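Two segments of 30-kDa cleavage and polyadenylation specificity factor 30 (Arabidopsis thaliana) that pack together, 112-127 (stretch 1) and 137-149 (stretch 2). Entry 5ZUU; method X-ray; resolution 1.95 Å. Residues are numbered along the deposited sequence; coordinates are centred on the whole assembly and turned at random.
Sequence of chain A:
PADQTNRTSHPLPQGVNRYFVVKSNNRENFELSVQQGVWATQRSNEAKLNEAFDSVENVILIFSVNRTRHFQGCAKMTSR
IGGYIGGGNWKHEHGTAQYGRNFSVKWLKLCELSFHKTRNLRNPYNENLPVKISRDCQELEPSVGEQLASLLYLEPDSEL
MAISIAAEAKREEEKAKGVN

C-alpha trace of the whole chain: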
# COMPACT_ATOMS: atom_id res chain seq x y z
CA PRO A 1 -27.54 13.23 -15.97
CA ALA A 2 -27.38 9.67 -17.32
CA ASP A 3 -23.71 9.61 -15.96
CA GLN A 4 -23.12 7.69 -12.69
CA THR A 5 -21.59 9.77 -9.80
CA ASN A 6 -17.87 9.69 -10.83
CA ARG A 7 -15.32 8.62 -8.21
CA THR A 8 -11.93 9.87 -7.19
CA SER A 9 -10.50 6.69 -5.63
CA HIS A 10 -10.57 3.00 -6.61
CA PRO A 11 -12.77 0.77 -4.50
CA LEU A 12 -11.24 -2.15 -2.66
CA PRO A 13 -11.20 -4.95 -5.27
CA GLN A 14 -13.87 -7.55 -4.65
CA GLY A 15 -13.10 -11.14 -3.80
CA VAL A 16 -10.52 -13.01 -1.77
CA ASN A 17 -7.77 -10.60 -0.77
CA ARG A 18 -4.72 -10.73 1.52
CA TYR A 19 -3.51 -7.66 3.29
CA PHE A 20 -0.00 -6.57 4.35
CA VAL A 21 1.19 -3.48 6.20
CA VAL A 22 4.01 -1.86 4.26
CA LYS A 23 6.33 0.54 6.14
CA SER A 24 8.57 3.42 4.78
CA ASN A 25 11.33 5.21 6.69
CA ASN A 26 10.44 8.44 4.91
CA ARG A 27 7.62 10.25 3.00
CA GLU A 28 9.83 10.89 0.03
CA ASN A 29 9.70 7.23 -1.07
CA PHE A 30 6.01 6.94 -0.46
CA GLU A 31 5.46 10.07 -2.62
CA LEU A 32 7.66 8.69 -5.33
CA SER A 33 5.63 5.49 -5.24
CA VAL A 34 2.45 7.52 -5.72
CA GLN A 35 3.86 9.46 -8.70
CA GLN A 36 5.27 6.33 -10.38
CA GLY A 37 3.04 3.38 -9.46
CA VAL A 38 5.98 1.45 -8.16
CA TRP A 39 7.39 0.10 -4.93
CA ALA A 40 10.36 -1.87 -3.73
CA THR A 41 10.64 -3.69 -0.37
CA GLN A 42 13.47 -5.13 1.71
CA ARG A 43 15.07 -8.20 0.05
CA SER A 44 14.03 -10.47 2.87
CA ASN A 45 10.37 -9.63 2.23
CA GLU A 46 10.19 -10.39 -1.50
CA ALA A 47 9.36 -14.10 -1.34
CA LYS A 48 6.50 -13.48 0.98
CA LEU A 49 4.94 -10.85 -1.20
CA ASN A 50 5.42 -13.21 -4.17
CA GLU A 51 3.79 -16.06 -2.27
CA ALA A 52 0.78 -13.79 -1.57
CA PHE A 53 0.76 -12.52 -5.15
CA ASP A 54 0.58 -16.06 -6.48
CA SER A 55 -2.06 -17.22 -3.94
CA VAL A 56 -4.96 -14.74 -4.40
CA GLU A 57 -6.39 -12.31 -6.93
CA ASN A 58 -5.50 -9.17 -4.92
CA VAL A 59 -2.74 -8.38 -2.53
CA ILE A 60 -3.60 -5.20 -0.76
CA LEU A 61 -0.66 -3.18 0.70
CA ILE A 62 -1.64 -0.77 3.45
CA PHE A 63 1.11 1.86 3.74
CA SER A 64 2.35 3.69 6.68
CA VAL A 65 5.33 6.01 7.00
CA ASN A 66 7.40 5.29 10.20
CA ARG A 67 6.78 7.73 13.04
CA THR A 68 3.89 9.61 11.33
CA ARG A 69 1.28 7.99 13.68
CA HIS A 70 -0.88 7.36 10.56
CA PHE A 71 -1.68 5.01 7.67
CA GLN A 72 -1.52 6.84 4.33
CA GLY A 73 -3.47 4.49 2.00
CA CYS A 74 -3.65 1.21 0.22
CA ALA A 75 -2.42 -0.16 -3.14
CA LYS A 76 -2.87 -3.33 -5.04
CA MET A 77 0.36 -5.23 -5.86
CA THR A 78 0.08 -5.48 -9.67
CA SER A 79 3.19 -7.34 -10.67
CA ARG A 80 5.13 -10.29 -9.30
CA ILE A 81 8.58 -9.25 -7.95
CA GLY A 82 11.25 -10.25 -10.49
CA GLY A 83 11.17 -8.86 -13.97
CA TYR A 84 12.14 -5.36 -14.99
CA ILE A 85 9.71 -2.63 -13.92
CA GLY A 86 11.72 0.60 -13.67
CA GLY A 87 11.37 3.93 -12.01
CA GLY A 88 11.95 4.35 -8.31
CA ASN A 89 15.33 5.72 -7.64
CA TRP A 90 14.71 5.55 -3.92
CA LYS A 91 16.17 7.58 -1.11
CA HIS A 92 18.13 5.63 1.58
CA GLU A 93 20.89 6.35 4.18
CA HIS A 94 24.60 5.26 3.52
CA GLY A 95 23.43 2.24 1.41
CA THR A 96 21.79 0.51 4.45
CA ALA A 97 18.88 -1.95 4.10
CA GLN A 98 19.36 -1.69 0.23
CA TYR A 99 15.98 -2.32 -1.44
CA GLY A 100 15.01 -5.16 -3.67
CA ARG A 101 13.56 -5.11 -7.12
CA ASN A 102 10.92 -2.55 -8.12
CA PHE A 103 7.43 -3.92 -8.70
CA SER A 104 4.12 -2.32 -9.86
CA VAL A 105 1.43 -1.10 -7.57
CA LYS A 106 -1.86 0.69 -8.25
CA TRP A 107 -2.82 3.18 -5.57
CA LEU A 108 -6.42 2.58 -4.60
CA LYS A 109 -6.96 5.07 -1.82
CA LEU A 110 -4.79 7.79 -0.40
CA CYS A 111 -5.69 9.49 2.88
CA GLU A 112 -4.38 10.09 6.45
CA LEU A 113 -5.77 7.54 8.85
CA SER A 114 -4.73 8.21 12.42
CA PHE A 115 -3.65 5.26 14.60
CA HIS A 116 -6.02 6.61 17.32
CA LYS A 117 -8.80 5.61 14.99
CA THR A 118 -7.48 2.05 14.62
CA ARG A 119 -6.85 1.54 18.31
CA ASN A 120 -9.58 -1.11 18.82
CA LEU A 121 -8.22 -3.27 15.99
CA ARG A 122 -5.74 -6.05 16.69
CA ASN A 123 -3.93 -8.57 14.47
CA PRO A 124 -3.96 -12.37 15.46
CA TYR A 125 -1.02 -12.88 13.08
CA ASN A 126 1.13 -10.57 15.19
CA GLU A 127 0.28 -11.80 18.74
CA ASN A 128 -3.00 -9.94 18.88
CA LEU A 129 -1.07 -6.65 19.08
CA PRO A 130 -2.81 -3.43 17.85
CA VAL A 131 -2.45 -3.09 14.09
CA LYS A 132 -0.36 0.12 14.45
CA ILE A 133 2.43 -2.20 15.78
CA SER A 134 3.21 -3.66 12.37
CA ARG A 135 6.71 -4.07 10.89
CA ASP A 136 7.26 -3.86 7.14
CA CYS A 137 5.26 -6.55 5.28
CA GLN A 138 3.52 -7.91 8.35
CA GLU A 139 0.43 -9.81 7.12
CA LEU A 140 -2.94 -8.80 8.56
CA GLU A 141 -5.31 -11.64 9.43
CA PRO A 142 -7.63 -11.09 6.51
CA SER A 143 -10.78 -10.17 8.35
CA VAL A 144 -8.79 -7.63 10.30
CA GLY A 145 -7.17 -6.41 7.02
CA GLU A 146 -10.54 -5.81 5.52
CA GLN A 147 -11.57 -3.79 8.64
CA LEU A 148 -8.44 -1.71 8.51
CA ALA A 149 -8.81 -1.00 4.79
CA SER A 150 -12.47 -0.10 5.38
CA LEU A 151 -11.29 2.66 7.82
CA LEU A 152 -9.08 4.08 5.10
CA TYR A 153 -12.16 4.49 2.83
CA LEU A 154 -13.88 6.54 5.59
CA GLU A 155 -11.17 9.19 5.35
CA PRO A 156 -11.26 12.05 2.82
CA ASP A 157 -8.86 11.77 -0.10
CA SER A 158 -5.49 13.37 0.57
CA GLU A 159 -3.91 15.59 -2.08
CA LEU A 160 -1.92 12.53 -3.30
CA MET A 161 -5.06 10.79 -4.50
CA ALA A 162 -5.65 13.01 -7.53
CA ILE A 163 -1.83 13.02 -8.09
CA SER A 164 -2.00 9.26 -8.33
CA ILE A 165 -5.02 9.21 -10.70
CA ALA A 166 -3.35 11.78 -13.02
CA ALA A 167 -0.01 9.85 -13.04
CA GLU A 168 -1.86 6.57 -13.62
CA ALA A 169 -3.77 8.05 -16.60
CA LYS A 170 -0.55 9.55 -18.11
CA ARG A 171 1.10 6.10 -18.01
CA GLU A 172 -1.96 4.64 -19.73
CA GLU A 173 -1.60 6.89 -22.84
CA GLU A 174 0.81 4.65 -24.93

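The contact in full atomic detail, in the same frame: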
# COMPACT_ATOMS: atom_id res chain seq x y z
N GLU A 112 -5.17 10.14 5.24
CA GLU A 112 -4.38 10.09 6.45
C GLU A 112 -5.23 9.49 7.55
O GLU A 112 -6.14 10.15 8.07
CB GLU A 112 -3.88 11.47 6.92
CG GLU A 112 -2.80 12.13 6.05
CD GLU A 112 -1.39 11.45 6.16
OE1 GLU A 112 -1.06 10.76 7.17
OE2 GLU A 112 -0.59 11.66 5.23
N LEU A 113 -4.97 8.24 7.87
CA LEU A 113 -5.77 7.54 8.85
C LEU A 113 -4.96 7.44 10.14
O LEU A 113 -3.95 6.74 10.24
CB LEU A 113 -6.14 6.17 8.35
CG LEU A 113 -6.89 5.28 9.35
CD1 LEU A 113 -8.29 5.82 9.60
CD2 LEU A 113 -6.99 3.86 8.81
N SER A 114 -5.38 8.21 11.12
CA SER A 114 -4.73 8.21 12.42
C SER A 114 -4.81 6.86 13.12
O SER A 114 -5.83 6.18 13.06
CB SER A 114 -5.45 9.25 13.31
OG SER A 114 -5.04 9.09 14.64
N PHE A 115 -3.73 6.49 13.80
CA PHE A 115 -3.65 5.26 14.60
C PHE A 115 -4.68 5.26 15.76
O PHE A 115 -5.13 4.20 16.19
CB PHE A 115 -2.22 5.05 15.21
CG PHE A 115 -1.11 4.71 14.21
CD1 PHE A 115 -1.35 4.24 12.94
CD2 PHE A 115 0.25 4.83 14.60
CE1 PHE A 115 -0.31 3.95 12.06
CE2 PHE A 115 1.28 4.52 13.71
CZ PHE A 115 0.99 4.07 12.46
N HIS A 116 -4.99 6.44 16.27
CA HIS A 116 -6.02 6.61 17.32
C HIS A 116 -7.29 5.94 16.85
O HIS A 116 -7.95 5.16 17.60
CB HIS A 116 -6.26 8.10 17.61
CG HIS A 116 -7.07 8.35 18.85
ND1 HIS A 116 -6.73 7.79 20.07
CD2 HIS A 116 -8.25 8.99 19.03
CE1 HIS A 116 -7.66 8.12 20.96
NE2 HIS A 116 -8.57 8.87 20.36
N LYS A 117 -7.60 6.17 15.57
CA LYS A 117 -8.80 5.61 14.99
C LYS A 117 -8.79 4.12 14.72
O LYS A 117 -9.83 3.57 14.52
CB LYS A 117 -9.19 6.33 13.71
CG LYS A 117 -9.64 7.73 13.99
CD LYS A 117 -9.85 8.41 12.66
CE LYS A 117 -10.13 9.89 12.79
NZ LYS A 117 -9.92 10.43 11.40
N THR A 118 -7.63 3.48 14.75
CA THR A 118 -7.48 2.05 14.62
C THR A 118 -7.19 1.35 15.91
O THR A 118 -6.83 0.19 15.89
CB THR A 118 -6.32 1.69 13.66
OG1 THR A 118 -5.06 1.92 14.28
CG2 THR A 118 -6.37 2.50 12.44
N ARG A 119 -7.38 2.02 17.03
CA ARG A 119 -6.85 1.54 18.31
C ARG A 119 -7.64 0.35 18.87
O ARG A 119 -7.15 -0.33 19.75
CB ARG A 119 -6.77 2.67 19.35
CG ARG A 119 -8.12 3.21 19.89
CD ARG A 119 -7.85 4.44 20.81
NE ARG A 119 -9.04 4.97 21.44
CZ ARG A 119 -9.99 5.68 20.81
NH1 ARG A 119 -9.97 5.96 19.49
NH2 ARG A 119 -11.01 6.11 21.51
N ASN A 120 -8.84 0.08 18.37
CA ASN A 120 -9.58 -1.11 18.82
C ASN A 120 -9.39 -2.30 17.89
O ASN A 120 -10.09 -3.32 18.01
CB ASN A 120 -11.04 -0.76 19.09
CG ASN A 120 -11.79 -0.40 17.83
OD1 ASN A 120 -11.13 -0.01 16.86
ND2 ASN A 120 -13.13 -0.51 17.85
N LEU A 121 -8.43 -2.23 16.97
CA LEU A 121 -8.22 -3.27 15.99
C LEU A 121 -6.91 -3.93 16.27
O LEU A 121 -5.88 -3.28 16.22
CB LEU A 121 -8.15 -2.72 14.56
CG LEU A 121 -9.24 -2.89 13.57
CD1 LEU A 121 -8.74 -2.70 12.13
CD2 LEU A 121 -9.79 -4.29 13.70
N ARG A 122 -6.94 -5.25 16.45
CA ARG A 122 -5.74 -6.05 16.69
C ARG A 122 -5.57 -7.15 15.67
O ARG A 122 -6.54 -7.59 15.08
CB ARG A 122 -5.77 -6.62 18.08
CG ARG A 122 -5.57 -5.54 19.12
CD ARG A 122 -5.94 -6.05 20.52
NE ARG A 122 -5.61 -5.01 21.49
CZ ARG A 122 -4.55 -5.01 22.28
NH1 ARG A 122 -3.68 -6.00 22.24
NH2 ARG A 122 -4.36 -3.99 23.14
N ASN A 123 -4.31 -7.57 15.48
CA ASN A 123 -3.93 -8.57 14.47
C ASN A 123 -3.46 -9.92 15.11
O ASN A 123 -2.36 -9.99 15.61
CB ASN A 123 -2.77 -8.05 13.66
CG ASN A 123 -2.40 -8.96 12.53
OD1 ASN A 123 -3.08 -9.95 12.26
ND2 ASN A 123 -1.27 -8.66 11.86
N PRO A 124 -4.30 -10.98 15.02
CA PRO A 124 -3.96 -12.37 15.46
C PRO A 124 -2.64 -12.89 14.88
O PRO A 124 -1.97 -13.63 15.53
CB PRO A 124 -5.13 -13.21 14.97
CG PRO A 124 -6.26 -12.28 14.88
CD PRO A 124 -5.69 -10.92 14.54
N TYR A 125 -2.27 -12.46 13.68
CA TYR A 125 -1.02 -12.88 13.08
C TYR A 125 0.18 -12.21 13.72
O TYR A 125 1.30 -12.55 13.41
CB TYR A 125 -1.02 -12.58 11.57
CG TYR A 125 -1.93 -13.42 10.70
CD1 TYR A 125 -2.68 -14.52 11.18
CD2 TYR A 125 -1.96 -13.17 9.33
CE1 TYR A 125 -3.44 -15.30 10.33
CE2 TYR A 125 -2.71 -13.93 8.47
CZ TYR A 125 -3.42 -14.99 8.98
OH TYR A 125 -4.19 -15.64 8.09
N ASN A 126 0.01 -11.17 14.51
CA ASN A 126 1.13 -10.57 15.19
C ASN A 126 0.82 -10.53 16.69
O ASN A 126 0.81 -9.49 17.29
CB ASN A 126 1.39 -9.17 14.65
CG ASN A 126 2.66 -8.57 15.23
OD1 ASN A 126 3.58 -9.33 15.50
ND2 ASN A 126 2.74 -7.27 15.41
N GLU A 127 0.48 -11.68 17.27
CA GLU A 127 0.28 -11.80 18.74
C GLU A 127 -0.86 -10.95 19.29
O GLU A 127 -0.82 -10.49 20.45
CB GLU A 127 1.55 -11.42 19.48
CG GLU A 127 2.70 -12.32 19.16
CD GLU A 127 3.99 -11.78 19.74
OE1 GLU A 127 4.04 -10.62 20.18
OE2 GLU A 127 4.96 -12.55 19.74
N CYS A 137 5.84 -5.34 5.86
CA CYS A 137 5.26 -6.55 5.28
C CYS A 137 4.69 -7.54 6.27
O CYS A 137 4.61 -8.71 6.00
CB CYS A 137 6.20 -7.18 4.23
SG CYS A 137 6.52 -6.11 2.80
N GLN A 138 4.32 -7.07 7.44
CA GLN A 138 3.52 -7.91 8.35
C GLN A 138 2.12 -8.17 7.73
O GLN A 138 1.37 -7.24 7.34
CB GLN A 138 3.39 -7.21 9.68
CG GLN A 138 2.29 -7.74 10.57
CD GLN A 138 2.75 -9.04 11.14
OE1 GLN A 138 3.71 -9.04 11.91
NE2 GLN A 138 2.17 -10.15 10.69
N GLU A 139 1.77 -9.43 7.62
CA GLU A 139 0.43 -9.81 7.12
C GLU A 139 -0.65 -9.51 8.17
O GLU A 139 -0.45 -9.75 9.36
CB GLU A 139 0.37 -11.31 6.70
CG GLU A 139 -0.88 -11.56 5.85
CD GLU A 139 -1.05 -12.89 5.21
OE1 GLU A 139 -2.09 -13.12 4.53
OE2 GLU A 139 -0.12 -13.71 5.31
N LEU A 140 -1.78 -8.97 7.72
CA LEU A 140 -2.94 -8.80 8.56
C LEU A 140 -3.80 -10.04 8.36
O LEU A 140 -4.04 -10.46 7.21
CB LEU A 140 -3.72 -7.49 8.23
CG LEU A 140 -2.85 -6.23 8.41
CD1 LEU A 140 -3.34 -5.03 7.64
CD2 LEU A 140 -2.75 -5.83 9.86
N GLU A 141 -4.23 -10.64 9.47
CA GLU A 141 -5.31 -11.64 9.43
C GLU A 141 -6.44 -11.05 8.56
O GLU A 141 -6.80 -9.88 8.71
CB GLU A 141 -5.79 -11.92 10.87
CG GLU A 141 -6.72 -13.13 11.04
CD GLU A 141 -8.09 -12.96 10.39
OE1 GLU A 141 -8.69 -11.85 10.37
OE2 GLU A 141 -8.54 -13.95 9.82
N PRO A 142 -6.98 -11.83 7.62
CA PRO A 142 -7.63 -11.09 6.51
C PRO A 142 -8.91 -10.38 6.84
O PRO A 142 -9.26 -9.37 6.17
CB PRO A 142 -7.87 -12.18 5.45
CG PRO A 142 -7.60 -13.49 6.14
CD PRO A 142 -6.61 -13.18 7.21
N SER A 143 -9.60 -10.88 7.85
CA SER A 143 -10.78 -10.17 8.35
C SER A 143 -10.39 -8.88 9.02
O SER A 143 -11.08 -7.88 8.83
CB SER A 143 -11.61 -11.01 9.32
OG SER A 143 -12.27 -12.02 8.62
N VAL A 144 -9.28 -8.87 9.74
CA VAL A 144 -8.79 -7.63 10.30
C VAL A 144 -8.28 -6.66 9.21
O VAL A 144 -8.50 -5.46 9.29
CB VAL A 144 -7.73 -7.92 11.33
CG1 VAL A 144 -7.08 -6.65 11.83
CG2 VAL A 144 -8.32 -8.67 12.50
N GLY A 145 -7.62 -7.18 8.17
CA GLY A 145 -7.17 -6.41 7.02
C GLY A 145 -8.27 -5.70 6.29
O GLY A 145 -8.18 -4.53 5.96
N GLU A 146 -9.36 -6.40 6.11
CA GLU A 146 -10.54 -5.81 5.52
C GLU A 146 -11.16 -4.67 6.42
O GLU A 146 -11.49 -3.65 5.94
CB GLU A 146 -11.49 -6.94 5.25
CG GLU A 146 -12.78 -6.58 4.55
CD GLU A 146 -13.61 -7.86 4.42
OE1 GLU A 146 -13.89 -8.51 5.49
OE2 GLU A 146 -13.89 -8.26 3.27
N GLN A 147 -11.20 -4.85 7.74
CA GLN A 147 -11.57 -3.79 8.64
C GLN A 147 -10.68 -2.59 8.59
O GLN A 147 -11.19 -1.47 8.60
CB GLN A 147 -11.68 -4.27 10.10
CG GLN A 147 -12.76 -5.32 10.30
CD GLN A 147 -14.14 -4.84 9.83
OE1 GLN A 147 -14.51 -3.69 10.10
NE2 GLN A 147 -14.88 -5.68 9.11
N LEU A 148 -9.35 -2.80 8.58
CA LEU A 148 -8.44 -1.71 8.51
C LEU A 148 -8.54 -0.97 7.18
O LEU A 148 -8.56 0.24 7.18
CB LEU A 148 -7.03 -2.19 8.75
CG LEU A 148 -5.92 -1.13 8.72
CD1 LEU A 148 -6.21 -0.06 9.74
CD2 LEU A 148 -4.56 -1.77 9.01
N ALA A 149 -8.60 -1.68 6.08
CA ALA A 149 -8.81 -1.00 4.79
C ALA A 149 -10.16 -0.23 4.79
O ALA A 149 -10.26 0.90 4.34
CB ALA A 149 -8.83 -2.00 3.64
O HOH W 1 -3.92 -15.01 5.55

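A single asparagine side chain does the work of a strand edge here. Both direct hydrogen bonds between the stretches pass through the amide of Asn-123: ND2 donates to Glu-139 O at 2.8 Å, and OD1 accepts from Glu-141 N at 3.1 Å, almost linearly. Asparagine suits the post because its amide carries donor and acceptor side by side, matching the carbonyl and NH that the backbone presents on either side of Leu-140. The t rotamer carries the amide across, although the CA-to-CB bond points sideways. Asn-123 OD1 also accepts from Tyr-125 N (3.0 Å), so the same group pins its own loop.

Tyr-125 closes over this polar centre. Its ring lies face-on to Glu-141, whose CA sits 3.7 Å from the centroid of the Tyr-125 ring, close to the ring normal, while Glu-139 O lies at the ring edge. The hydroxyl reaches further: one water bridges Tyr-125 OH (2.6 Å) and Glu-139 OE1 (2.8 Å), donating to the carboxylate.

Glu-141 N bonds to Asn-123 and its CA lies over the tyrosine face; CB and CG of the side chain also pack on stretch 1, while the carboxylate serves the helix. The carboxylate bends back to its own helix and caps it, with Glu-141 OE1 accepting from Val-144 N at 3.1 Å and, weakly, from Ser-143 N at 2.8 Å.

Beyond the cap the contact becomes apolar. Val-144 points toward stretch 1, placing CG2 3.3 Å from Arg-122 O and 4.0 Å from Pro-124 CD, and CG1 4.1 Å from Leu-121 CD2. One turn on, Leu-148 continues this surface: its CB lies 3.8 Å from Leu-121 CD1, while its CD1 reaches Thr-118 CG2 at 3.7 Å and Leu-113 CD2 at 4.1 Å. Thr-118 serves two surroundings, offering its methyl to this buried leucine while Thr-118 OG1 donates to Phe-115 O (3.0 Å).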